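Local coordinates for protein 4-oxalmesaconate hydratase (Pseudomonas putida, PDB 5CGZ) that catalyses the zinc-dependent hydration of 4-carboxy-2-hydroxymuconate, the enol form of oxalomesaconate, in the third step of gallate degradation, at residues Q209-R212 and T217-R220. Numbering follows the deposited sequence.
Sequences QAKR and TSAR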
ATOM      1  N   GLN A 209      23.442  -6.327   5.466  1.00 28.23           N
ATOM      2  CA  GLN A 209      22.584  -5.284   4.902  1.00 31.07           C
ATOM      3  C   GLN A 209      22.866  -3.919   5.530  1.00 30.35           C
ATOM      4  O   GLN A 209      22.888  -2.912   4.834  1.00 27.95           O
ATOM      5  CB  GLN A 209      21.108  -5.648   5.067  1.00 30.69           C
ATOM      6  CG  GLN A 209      20.717  -6.944   4.342  1.00 27.31           C
ATOM      7  CD  GLN A 209      19.329  -7.438   4.736  1.00 33.51           C
ATOM      8  OE1 GLN A 209      18.575  -6.735   5.409  1.00 31.37           O
ATOM      9  NE2 GLN A 209      18.993  -8.654   4.319  1.00 30.18           N
ATOM     10  N   ALA A 210      23.071  -3.887   6.844  1.00 28.07           N
ATOM     11  CA  ALA A 210      23.432  -2.647   7.521  1.00 31.53           C
ATOM     12  C   ALA A 210      24.755  -2.108   6.966  1.00 31.93           C
ATOM     13  O   ALA A 210      24.881  -0.915   6.675  1.00 33.40           O
ATOM     14  CB  ALA A 210      23.529  -2.868   9.034  1.00 26.87           C
ATOM     15  N   LYS A 211      25.732  -2.998   6.804  1.00 31.07           N
ATOM     16  CA  LYS A 211      27.018  -2.608   6.234  1.00 27.70           C
ATOM     17  C   LYS A 211      26.823  -2.010   4.843  1.00 31.46           C
ATOM     18  O   LYS A 211      27.407  -0.975   4.509  1.00 31.39           O
ATOM     19  CB  LYS A 211      27.980  -3.802   6.178  1.00 26.90           C
ATOM     20  CG  LYS A 211      29.351  -3.445   5.600  1.00 29.05           C
ATOM     21  CD  LYS A 211      29.979  -2.295   6.407  1.00 32.07           C
ATOM     22  CE  LYS A 211      31.336  -1.876   5.859  1.00 37.72           C
ATOM     23  NZ  LYS A 211      32.322  -2.986   5.917  1.00 30.34           N
ATOM     24  N   ARG A 212      25.974  -2.643   4.038  1.00 29.92           N
ATOM     25  CA  ARG A 212      25.707  -2.132   2.695  1.00 31.05           C
ATOM     26  C   ARG A 212      25.158  -0.707   2.782  1.00 32.62           C
ATOM     27  O   ARG A 212      25.455   0.137   1.943  1.00 30.35           O
ATOM     28  CB  ARG A 212      24.725  -3.045   1.949  1.00 31.11           C
ATOM     29  CG  ARG A 212      24.425  -2.635   0.495  1.00 31.90           C
ATOM     30  CD  ARG A 212      25.676  -2.703  -0.387  1.00 42.08           C
ATOM     31  NE  ARG A 212      25.395  -3.158  -1.753  1.00 47.36           N
ATOM     32  CZ  ARG A 212      25.013  -2.366  -2.758  1.00 51.76           C
ATOM     33  NH1 ARG A 212      24.861  -1.055  -2.571  1.00 33.90           N
ATOM     34  NH2 ARG A 212      24.778  -2.886  -3.960  1.00 45.91           N
ATOM     35  N   THR A 217      32.453  -0.384   1.127  1.00 33.22           N
ATOM     36  CA  THR A 217      33.895  -0.317   1.354  1.00 35.55           C
ATOM     37  C   THR A 217      34.264   0.458   2.621  1.00 38.11           C
ATOM     38  O   THR A 217      35.439   0.691   2.877  1.00 37.45           O
ATOM     39  CB  THR A 217      34.639   0.327   0.160  1.00 38.03           C
ATOM     40  OG1 THR A 217      34.215   1.687   0.001  1.00 35.14           O
ATOM     41  CG2 THR A 217      34.372  -0.453  -1.128  1.00 33.87           C
ATOM     42  N   SER A 218      33.269   0.864   3.402  1.00 33.10           N
ATOM     43  CA  SER A 218      33.523   1.516   4.689  1.00 36.89           C
ATOM     44  C   SER A 218      34.364   0.624   5.597  1.00 36.11           C
ATOM     45  O   SER A 218      34.284  -0.601   5.510  1.00 30.33           O
ATOM     46  CB  SER A 218      32.199   1.865   5.386  1.00 34.74           C
ATOM     47  OG  SER A 218      32.386   2.061   6.783  1.00 36.64           O
ATOM     48  N   ALA A 219      35.162   1.231   6.473  1.00 34.31           N
ATOM     49  CA  ALA A 219      35.981   0.456   7.408  1.00 34.04           C
ATOM     50  C   ALA A 219      35.194  -0.001   8.630  1.00 33.68           C
ATOM     51  O   ALA A 219      35.730  -0.729   9.461  1.00 32.39           O
ATOM     52  CB  ALA A 219      37.211   1.269   7.860  1.00 34.50           C
ATOM     53  N   ARG A 220      33.942   0.440   8.760  1.00 32.78           N
ATOM     54  CA  ARG A 220      33.123   0.037   9.902  1.00 31.20           C
ATOM     55  C   ARG A 220      32.930  -1.475   9.888  1.00 35.79           C
ATOM     56  O   ARG A 220      32.716  -2.082   8.835  1.00 30.08           O
ATOM     57  CB  ARG A 220      31.773   0.763   9.901  1.00 30.48           C
ATOM     58  CG  ARG A 220      31.910   2.261  10.109  1.00 35.09           C
ATOM     59  CD  ARG A 220      30.583   2.993   9.984  1.00 34.47           C
ATOM     60  NE  ARG A 220      29.655   2.633  11.056  1.00 33.32           N
ATOM     61  CZ  ARG A 220      28.438   3.159  11.201  1.00 35.83           C
ATOM     62  NH1 ARG A 220      27.993   4.073  10.344  1.00 31.14           N
ATOM     63  NH2 ARG A 220      27.666   2.773  12.202  1.00 35.61           N
TER
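Lys211 and the backbone of Ser218 and Arg220 make a polar side-chain-to-main-chain contact at the surface, where the last turn of helix 193-212 meets the loop that leads into strand 225-230. One lysine side chain does the bridging. Its CG lies anti to the backbone N (chi1 -179°), and bends at chi2 and chi4 then bring the end of the chain up to the loop, where the ammonium group reaches two carbonyls. Lys211 NZ donates to Arg220 O at 3.1 Å, approaching almost head-on with a C=O...N angle of 167°. Its second bond, to Ser218 O, is weak although the distance from Lys211 NZ to Ser218 O is also 3.1 Å. Lys211 CE lies beside the same two carbonyl oxygens, 3.2 Å from Ser218 O. The same Lys211 CE packs on Ser218 CB at 3.9 Å.

The loop braces its own curve here: Ser218 OG accepts from Arg220 N at 3.0 Å with an N-H...O angle of 167°, which defines an ST turn. The two carbonyls that receive the lysine thus belong to the first and third residues of this turn. The Arg220 guanidinium takes no part in the lysine contact, and the Arg220 side chain also packs on Val235 of a neighbouring subunit in the hexamer. With an alanine here instead of Lys211, the carbonyls of Ser218 and Arg220 would probably lose this shared donor, and the loop one of its ties to the helix end. Because both acceptors are neutral carbonyls, the lysine charge is probably stabilised in part by main-chain dipoles, and the link is made to the loop's backbone, whose local shape is consistent with the turn made by the Ser218 hydroxyl.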